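Putative aminotransferase (Actinomadura melliaura, PDB 4ZWV) probably acts as a pyridoxal phosphate-dependent sugar aminotransferase in making the aminopentose of the indolocarbazole AT2433. Local coordinates at residues E73-L78 / S120-A125; R261-N266 / V352-T357. One frame throughout, in Å; residues are numbered along the deposited sequence.

Contact 1: residues E73-L78 / S120-A125; sequences ERDEVL and SPATRA
A beta bulge between parallel strands of the mixed seven-stranded sheet, consistent with the large domain of fold-type I pyridoxal phosphate enzymes, sets E76 beside T123 and V77 beside A125, R124 being the extra residue. R124 N donates to E76 O at a short 2.6 Å, while E76 N to A122 O and L78 N to A125 O continue the ladder. Two arginines reach across to backbone oxygens near the strand starts. R74, its bend at chi3 (54°) bringing NE to the 120-125 segment, donates from NE to T123 O at 2.9 Å, above the carbonyl plane. The extended R124 in turn sends NH2 to R74 O at 3.0 Å, the oxygen at the edge of its guanidinium. In one of two modelled E76 conformers, OE2 accepts from T123 OG1 at 2.6 Å and from S120 OG at 3.0 Å. S120 OG also receives A122 N, an ST turn that steadies the hydroxyl, and E76 OE1 turns to T99. The side chains of L78 and T123 cross at about a right angle, L78 CD1 3.7 Å from T123 CG2. Strand 97-100 runs along the other edge of strand 76-79, with D75 salt-bridged to R97, and helix 112-118 covers L78.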
ATOM      1  N   GLU A  73     -16.053  21.054   3.427  1.00 14.65           N
ATOM      2  CA  GLU A  73     -17.343  21.010   4.112  1.00 16.17           C
ATOM      3  C   GLU A  73     -18.268  19.926   3.547  1.00 15.12           C
ATOM      4  O   GLU A  73     -19.262  19.571   4.170  1.00 19.50           O
ATOM      5  CB  GLU A  73     -18.036  22.377   4.081  1.00 20.14           C
ATOM      6  CG  GLU A  73     -18.297  22.932   2.698  1.00 22.26           C
ATOM      7  CD  GLU A  73     -17.171  23.825   2.188  1.00 27.77           C
ATOM      8  OE1 GLU A  73     -17.440  24.628   1.269  1.00 26.79           O
ATOM      9  OE2 GLU A  73     -16.022  23.728   2.688  1.00 22.00           O
ATOM     10  N   ARG A  74     -17.972  19.433   2.348  1.00 14.10           N
ATOM     11  CA  ARG A  74     -18.662  18.237   1.869  1.00 12.12           C
ATOM     12  C   ARG A  74     -17.864  17.042   2.371  1.00 10.96           C
ATOM     13  O   ARG A  74     -16.979  16.541   1.693  1.00 13.00           O
ATOM     14  CB  ARG A  74     -18.820  18.246   0.347  1.00 13.95           C
ATOM     15  CG  ARG A  74     -20.018  19.114  -0.078  1.00 17.12           C
ATOM     16  CD  ARG A  74     -20.067  19.349  -1.575  1.00 20.12           C
ATOM     17  NE  ARG A  74     -20.037  18.092  -2.310  1.00 20.88           N
ATOM     18  CZ  ARG A  74     -19.620  17.978  -3.567  1.00 19.29           C
ATOM     19  NH1 ARG A  74     -19.200  19.057  -4.227  1.00 17.91           N
ATOM     20  NH2 ARG A  74     -19.626  16.792  -4.166  1.00 18.93           N
ATOM     21  N   ASP A  75     -18.152  16.640   3.606  1.00 13.11           N
ATOM     22  CA  ASP A  75     -17.312  15.689   4.321  1.00 12.08           C
ATOM     23  C   ASP A  75     -17.900  14.288   4.400  1.00 14.85           C
ATOM     24  O   ASP A  75     -17.298  13.399   4.996  1.00 17.14           O
ATOM     25  CB  ASP A  75     -17.035  16.199   5.744  1.00 13.36           C
ATOM     26  CG  ASP A  75     -18.292  16.287   6.603  1.00 19.02           C
ATOM     27  OD1 ASP A  75     -19.407  16.392   6.058  1.00 17.37           O
ATOM     28  OD2 ASP A  75     -18.166  16.280   7.849  1.00 24.84           O
ATOM     29  N   GLU A  76     -19.044  14.099   3.762  0.65 11.89           N
ATOM     30  CA  GLU A  76     -19.792  12.863   3.883  0.65 11.11           C
ATOM     31  C   GLU A  76     -19.594  11.939   2.685  0.65 10.94           C
ATOM     32  O   GLU A  76     -19.764  12.348   1.538  0.65 13.84           O
ATOM     33  CB  GLU A  76     -21.270  13.203   4.056  0.65 13.84           C
ATOM     34  CG  GLU A  76     -22.235  12.058   3.953  0.65 15.12           C
ATOM     35  CD  GLU A  76     -23.667  12.546   4.060  0.65 17.68           C
ATOM     36  OE1 GLU A  76     -24.280  12.363   5.135  0.65 16.06           O
ATOM     37  OE2 GLU A  76     -24.175  13.139   3.081  0.65 18.06           O
ATOM     38  N   VAL A  77     -19.253  10.683   2.950  1.00 10.87           N
ATOM     39  CA  VAL A  77     -19.273   9.676   1.894  1.00 10.48           C
ATOM     40  C   VAL A  77     -20.336   8.662   2.273  1.00 11.63           C
ATOM     41  O   VAL A  77     -20.327   8.138   3.384  1.00 10.92           O
ATOM     42  CB  VAL A  77     -17.923   8.971   1.717  1.00  9.85           C
ATOM     43  CG1 VAL A  77     -18.022   7.924   0.600  1.00 10.23           C
ATOM     44  CG2 VAL A  77     -16.836   9.995   1.397  1.00 12.24           C
ATOM     45  N   LEU A  78     -21.257   8.403   1.351  1.00  9.27           N
ATOM     46  CA  LEU A  78     -22.337   7.446   1.579  1.00  8.89           C
ATOM     47  C   LEU A  78     -21.869   6.052   1.182  1.00  9.27           C
ATOM     48  O   LEU A  78     -21.326   5.857   0.103  1.00 10.79           O
ATOM     49  CB  LEU A  78     -23.574   7.859   0.785  1.00  8.96           C
ATOM     50  CG  LEU A  78     -24.208   9.155   1.272  1.00 12.96           C
ATOM     51  CD1 LEU A  78     -25.115   9.814   0.225  1.00 15.24           C
ATOM     52  CD2 LEU A  78     -25.008   8.837   2.501  1.00 20.31           C
ATOM     53  N   SER A 120     -27.190  14.710   0.787  1.00 15.48           N
ATOM     54  CA  SER A 120     -27.382  15.958   1.515  1.00 19.11           C
ATOM     55  C   SER A 120     -26.391  17.001   1.007  1.00 14.80           C
ATOM     56  O   SER A 120     -25.509  16.669   0.206  1.00 14.36           O
ATOM     57  CB  SER A 120     -27.196  15.731   3.023  1.00 19.78           C
ATOM     58  OG  SER A 120     -25.828  15.627   3.351  1.00 19.01           O
ATOM     59  N   PRO A 121     -26.521  18.258   1.475  1.00 16.90           N
ATOM     60  CA  PRO A 121     -25.512  19.254   1.099  1.00 15.44           C
ATOM     61  C   PRO A 121     -24.092  18.874   1.514  1.00 17.73           C
ATOM     62  O   PRO A 121     -23.150  19.438   0.968  1.00 17.11           O
ATOM     63  CB  PRO A 121     -25.983  20.511   1.836  1.00 14.65           C
ATOM     64  CG  PRO A 121     -27.464  20.349   1.930  1.00 17.53           C
ATOM     65  CD  PRO A 121     -27.675  18.880   2.154  1.00 18.05           C
ATOM     66  N   ALA A 122     -23.934  17.919   2.431  1.00 15.58           N
ATOM     67  CA  ALA A 122     -22.602  17.485   2.849  1.00 14.87           C
ATOM     68  C   ALA A 122     -22.035  16.321   2.040  1.00 14.27           C
ATOM     69  O   ALA A 122     -20.891  15.925   2.249  1.00 14.34           O
ATOM     70  CB  ALA A 122     -22.617  17.103   4.333  1.00 16.29           C
ATOM     71  N   THR A 123     -22.818  15.771   1.118  1.00 13.08           N
ATOM     72  CA  THR A 123     -22.392  14.579   0.394  1.00 12.78           C
ATOM     73  C   THR A 123     -21.260  14.855  -0.577  1.00 13.15           C
ATOM     74  O   THR A 123     -21.384  15.653  -1.513  1.00 13.98           O
ATOM     75  CB  THR A 123     -23.545  13.949  -0.386  1.00 12.79           C
ATOM     76  OG1 THR A 123     -24.597  13.626   0.521  1.00 14.06           O
ATOM     77  CG2 THR A 123     -23.079  12.680  -1.068  1.00 13.25           C
ATOM     78  N   ARG A 124     -20.143  14.189  -0.330  1.00 11.50           N
ATOM     79  CA  ARG A 124     -18.979  14.310  -1.166  1.00 11.03           C
ATOM     80  C   ARG A 124     -18.959  13.280  -2.298  1.00 15.17           C
ATOM     81  O   ARG A 124     -18.650  13.583  -3.458  1.00 17.74           O
ATOM     82  CB  ARG A 124     -17.754  14.124  -0.261  1.00 17.51           C
ATOM     83  CG  ARG A 124     -16.441  14.117  -0.936  1.00 18.90           C
ATOM     84  CD  ARG A 124     -15.307  14.044   0.094  1.00 12.04           C
ATOM     85  NE  ARG A 124     -14.096  14.537  -0.534  1.00 16.96           N
ATOM     86  CZ  ARG A 124     -13.773  15.819  -0.610  1.00 16.76           C
ATOM     87  NH1 ARG A 124     -12.666  16.181  -1.231  1.00 22.75           N
ATOM     88  NH2 ARG A 124     -14.560  16.743  -0.059  1.00 15.75           N
ATOM     89  N   ALA A 125     -19.349  12.061  -1.959  1.00 12.28           N
ATOM     90  CA  ALA A 125     -19.243  10.930  -2.871  1.00 11.59           C
ATOM     91  C   ALA A 125     -20.077   9.784  -2.357  1.00 10.79           C
ATOM     92  O   ALA A 125     -20.522   9.788  -1.204  1.00 10.53           O
ATOM     93  CB  ALA A 125     -17.785  10.480  -3.036  1.00 12.44           C
TER

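Contact 2: residues R261-N266 / V352-T357; sequences RLHREN and VGWWLT
N266 ND2 is held from two directions: it donates to V352 O at 3.0 Å and to a water at 3.1 Å. V352 O lies in the plane of the N266 amide, although the nitrogen sits well above the plane of the V352 carbonyl. A second water lies within hydrogen-bonding distance of both N266 OD1 and L356 O, and OD1 also receives R361 NH1, so both ends of the amide have partners and its rotation is probably fixed. One turn back on helix 243-273, H263 lays its ring against the backbone of G353, whose CA stands over the ring centre, 3.5 Å from the centroid, in a CH-pi contact. The same CA lies over a W355 face, toward its rim. The rings of H263, W354 and W355 form an aromatic cluster; W354 and W355 are the middle residues of a type I turn from G353 to L356, which leads to T357, the N-cap of helix 358-369. H263 and W354 meet rim to rim, NE2 to CD1 at 3.7 Å, with planes at 50°. Since ND1 of H263 is bonded to F293 O, an alanine here would probably leave that carbonyl without its mate and open a gap beside G353 and W354. L262 CD1 rests on W354 CB at 3.9 Å. About 9 Å separates the side chain of H263 from that of H164, a pyridoxal phosphate-binding residue.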
ATOM      1  N   ARG A 261     -16.739 -18.866 -15.870  1.00 16.01           N
ATOM      2  CA  ARG A 261     -17.797 -19.692 -16.434  1.00 17.23           C
ATOM      3  C   ARG A 261     -18.243 -20.739 -15.406  1.00 18.08           C
ATOM      4  O   ARG A 261     -19.428 -20.983 -15.245  1.00 17.17           O
ATOM      5  CB  ARG A 261     -17.326 -20.354 -17.727  1.00 19.67           C
ATOM      6  CG  ARG A 261     -18.421 -21.111 -18.465  1.00 24.27           C
ATOM      7  CD  ARG A 261     -17.839 -21.960 -19.580  1.00 26.74           C
ATOM      8  NE  ARG A 261     -17.093 -23.089 -19.032  1.00 30.58           N
ATOM      9  CZ  ARG A 261     -17.658 -24.196 -18.561  1.00 32.98           C
ATOM     10  NH1 ARG A 261     -18.977 -24.329 -18.583  1.00 35.94           N
ATOM     11  NH2 ARG A 261     -16.908 -25.171 -18.070  1.00 31.60           N
ATOM     12  N   LEU A 262     -17.290 -21.315 -14.675  1.00 16.41           N
ATOM     13  CA  LEU A 262     -17.623 -22.319 -13.667  1.00 17.52           C
ATOM     14  C   LEU A 262     -18.345 -21.706 -12.461  1.00 16.12           C
ATOM     15  O   LEU A 262     -19.311 -22.292 -11.962  1.00 15.52           O
ATOM     16  CB  LEU A 262     -16.365 -23.061 -13.212  1.00 18.19           C
ATOM     17  CG  LEU A 262     -15.713 -23.939 -14.281  1.00 20.29           C
ATOM     18  CD1 LEU A 262     -14.382 -24.479 -13.796  1.00 20.77           C
ATOM     19  CD2 LEU A 262     -16.636 -25.089 -14.670  1.00 20.48           C
ATOM     20  N   HIS A 263     -17.888 -20.539 -11.992  1.00 13.36           N
ATOM     21  CA  HIS A 263     -18.624 -19.820 -10.943  1.00 13.13           C
ATOM     22  C   HIS A 263     -20.091 -19.674 -11.338  1.00 16.39           C
ATOM     23  O   HIS A 263     -21.001 -19.961 -10.557  1.00 14.67           O
ATOM     24  CB  HIS A 263     -18.050 -18.416 -10.692  1.00 13.33           C
ATOM     25  CG  HIS A 263     -16.849 -18.378  -9.791  1.00 12.87           C
ATOM     26  ND1 HIS A 263     -16.895 -17.843  -8.520  1.00 14.38           N
ATOM     27  CD2 HIS A 263     -15.565 -18.767  -9.989  1.00 14.98           C
ATOM     28  CE1 HIS A 263     -15.695 -17.914  -7.970  1.00 12.06           C
ATOM     29  NE2 HIS A 263     -14.869 -18.469  -8.840  1.00 14.24           N
ATOM     30  N   ARG A 264     -20.307 -19.222 -12.566  1.00 14.71           N
ATOM     31  CA  ARG A 264     -21.658 -18.960 -13.047  1.00 16.18           C
ATOM     32  C   ARG A 264     -22.466 -20.238 -13.238  1.00 17.59           C
ATOM     33  O   ARG A 264     -23.648 -20.283 -12.908  1.00 17.58           O
ATOM     34  CB  ARG A 264     -21.591 -18.149 -14.342  1.00 14.67           C
ATOM     35  CG  ARG A 264     -21.159 -16.710 -14.078  1.00 15.58           C
ATOM     36  CD  ARG A 264     -20.696 -15.976 -15.327  1.00 14.25           C
ATOM     37  NE  ARG A 264     -20.395 -14.585 -14.999  1.00 14.65           N
ATOM     38  CZ  ARG A 264     -19.673 -13.766 -15.758  1.00 22.77           C
ATOM     39  NH1 ARG A 264     -19.159 -14.189 -16.902  1.00 22.08           N
ATOM     40  NH2 ARG A 264     -19.456 -12.515 -15.359  1.00 21.31           N
ATOM     41  N   GLU A 265     -21.821 -21.287 -13.742  1.00 16.86           N
ATOM     42  CA  GLU A 265     -22.480 -22.579 -13.906  1.00 18.66           C
ATOM     43  C   GLU A 265     -22.905 -23.165 -12.557  1.00 17.59           C
ATOM     44  O   GLU A 265     -24.009 -23.691 -12.419  1.00 18.94           O
ATOM     45  CB  GLU A 265     -21.554 -23.545 -14.646  1.00 18.00           C
ATOM     46  CG  GLU A 265     -22.084 -24.963 -14.768  1.00 34.93           C
ATOM     47  CD  GLU A 265     -21.052 -25.929 -15.334  1.00 48.02           C
ATOM     48  OE1 GLU A 265     -20.497 -25.648 -16.418  1.00 49.13           O
ATOM     49  OE2 GLU A 265     -20.792 -26.968 -14.690  1.00 47.29           O
ATOM     50  N   ASN A 266     -22.038 -23.048 -11.555  1.00 17.16           N
ATOM     51  CA  ASN A 266     -22.361 -23.556 -10.223  1.00 17.99           C
ATOM     52  C   ASN A 266     -23.513 -22.781  -9.582  1.00 17.68           C
ATOM     53  O   ASN A 266     -24.381 -23.369  -8.933  1.00 15.68           O
ATOM     54  CB  ASN A 266     -21.125 -23.508  -9.324  1.00 16.12           C
ATOM     55  CG  ASN A 266     -20.061 -24.490  -9.756  1.00 16.55           C
ATOM     56  OD1 ASN A 266     -20.356 -25.496 -10.413  1.00 18.81           O
ATOM     57  ND2 ASN A 266     -18.816 -24.207  -9.403  1.00 15.05           N
ATOM     58  N   VAL A 352     -19.031 -21.529  -4.270  1.00 14.65           N
ATOM     59  CA  VAL A 352     -19.616 -21.614  -5.602  1.00 15.14           C
ATOM     60  C   VAL A 352     -18.539 -21.573  -6.696  1.00 15.28           C
ATOM     61  O   VAL A 352     -18.833 -21.655  -7.881  1.00 13.58           O
ATOM     62  CB  VAL A 352     -20.650 -20.471  -5.801  1.00 13.32           C
ATOM     63  CG1 VAL A 352     -19.947 -19.145  -6.044  1.00 12.87           C
ATOM     64  CG2 VAL A 352     -21.622 -20.789  -6.937  1.00 14.52           C
ATOM     65  N   GLY A 353     -17.278 -21.470  -6.293  1.00 15.57           N
ATOM     66  CA  GLY A 353     -16.208 -21.247  -7.254  1.00 14.50           C
ATOM     67  C   GLY A 353     -15.747 -22.409  -8.122  1.00 15.41           C
ATOM     68  O   GLY A 353     -16.282 -23.524  -8.052  1.00 16.27           O
ATOM     69  N   TRP A 354     -14.730 -22.134  -8.946  1.00 16.94           N
ATOM     70  CA  TRP A 354     -14.229 -23.076  -9.956  1.00 16.50           C
ATOM     71  C   TRP A 354     -13.677 -24.379  -9.382  1.00 18.52           C
ATOM     72  O   TRP A 354     -13.552 -25.369 -10.099  1.00 20.68           O
ATOM     73  CB  TRP A 354     -13.131 -22.405 -10.793  1.00 18.00           C
ATOM     74  CG  TRP A 354     -12.031 -21.853  -9.931  1.00 15.56           C
ATOM     75  CD1 TRP A 354     -11.932 -20.580  -9.457  1.00 16.66           C
ATOM     76  CD2 TRP A 354     -10.897 -22.566  -9.409  1.00 17.11           C
ATOM     77  NE1 TRP A 354     -10.798 -20.449  -8.680  1.00 16.49           N
ATOM     78  CE2 TRP A 354     -10.152 -21.656  -8.634  1.00 18.01           C
ATOM     79  CE3 TRP A 354     -10.441 -23.887  -9.524  1.00 19.15           C
ATOM     80  CZ2 TRP A 354      -8.978 -22.017  -7.982  1.00 18.05           C
ATOM     81  CZ3 TRP A 354      -9.273 -24.243  -8.870  1.00 20.49           C
ATOM     82  CH2 TRP A 354      -8.559 -23.310  -8.113  1.00 18.13           C
ATOM     83  N   TRP A 355     -13.337 -24.372  -8.098  1.00 15.72           N
ATOM     84  CA  TRP A 355     -12.718 -25.526  -7.446  1.00 17.39           C
ATOM     85  C   TRP A 355     -13.742 -26.582  -7.050  1.00 20.73           C
ATOM     86  O   TRP A 355     -13.387 -27.670  -6.604  1.00 21.91           O
ATOM     87  CB  TRP A 355     -11.934 -25.076  -6.210  1.00 17.64           C
ATOM     88  CG  TRP A 355     -12.783 -24.337  -5.225  1.00 15.46           C
ATOM     89  CD1 TRP A 355     -13.482 -24.874  -4.181  1.00 19.31           C
ATOM     90  CD2 TRP A 355     -13.042 -22.927  -5.202  1.00 14.04           C
ATOM     91  NE1 TRP A 355     -14.157 -23.879  -3.503  1.00 16.79           N
ATOM     92  CE2 TRP A 355     -13.903 -22.678  -4.111  1.00 15.48           C
ATOM     93  CE3 TRP A 355     -12.626 -21.849  -5.992  1.00 15.25           C
ATOM     94  CZ2 TRP A 355     -14.350 -21.398  -3.785  1.00 15.20           C
ATOM     95  CZ3 TRP A 355     -13.069 -20.578  -5.667  1.00 15.91           C
ATOM     96  CH2 TRP A 355     -13.928 -20.364  -4.578  1.00 15.18           C
ATOM     97  N   LEU A 356     -15.016 -26.245  -7.199  1.00 18.91           N
ATOM     98  CA  LEU A 356     -16.090 -27.185  -6.923  1.00 22.97           C
ATOM     99  C   LEU A 356     -16.240 -28.261  -8.000  1.00 27.28           C
ATOM    100  O   LEU A 356     -16.594 -27.956  -9.140  1.00 30.54           O
ATOM    101  CB  LEU A 356     -17.407 -26.430  -6.788  1.00 25.56           C
ATOM    102  CG  LEU A 356     -17.739 -25.683  -5.510  1.00 33.33           C
ATOM    103  CD1 LEU A 356     -19.140 -25.116  -5.631  1.00 35.32           C
ATOM    104  CD2 LEU A 356     -17.671 -26.635  -4.357  1.00 35.96           C
ATOM    105  N   THR A 357     -15.992 -29.517  -7.645  1.00 26.59           N
ATOM    106  CA  THR A 357     -16.281 -30.616  -8.561  1.00 27.76           C
ATOM    107  C   THR A 357     -17.785 -30.817  -8.634  1.00 30.01           C
ATOM    108  O   THR A 357     -18.522 -30.287  -7.811  1.00 24.92           O
ATOM    109  CB  THR A 357     -15.634 -31.929  -8.123  1.00 27.81           C
ATOM    110  OG1 THR A 357     -16.202 -32.344  -6.872  1.00 27.61           O
ATOM    111  CG2 THR A 357     -14.130 -31.765  -7.990  1.00 31.78           C
TER
HETATM  112  O   HOH W   1     -16.492 -25.946 -10.596  1.00 21.59           O
HETATM  113  O   HOH W   2     -19.035 -28.077 -10.567  1.00 30.23           O

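From the N terminus, the chain passes the pyridoxal phosphate-binding residues G57 and T58 before reaching contact 1, which closes a loop of 41 residues holding helix 85-93, strand 97-100 and helix 112-118. This joins neighbouring strands of the large mixed sheet. H164, S185 and K190, the last absent from the model and the predicted Schiff-base lysine, follow, so part of the cofactor site lies between the two contacts in sequence. Contact 2 then closes 85 residues, tying long helix 243-273 to the loop that leaves strand 347-350 for helix 358-369. The two loops follow in series, neither nesting nor crossing, and their contacts lie on opposite sides of the chain's centre, nearest atoms about 24 Å apart.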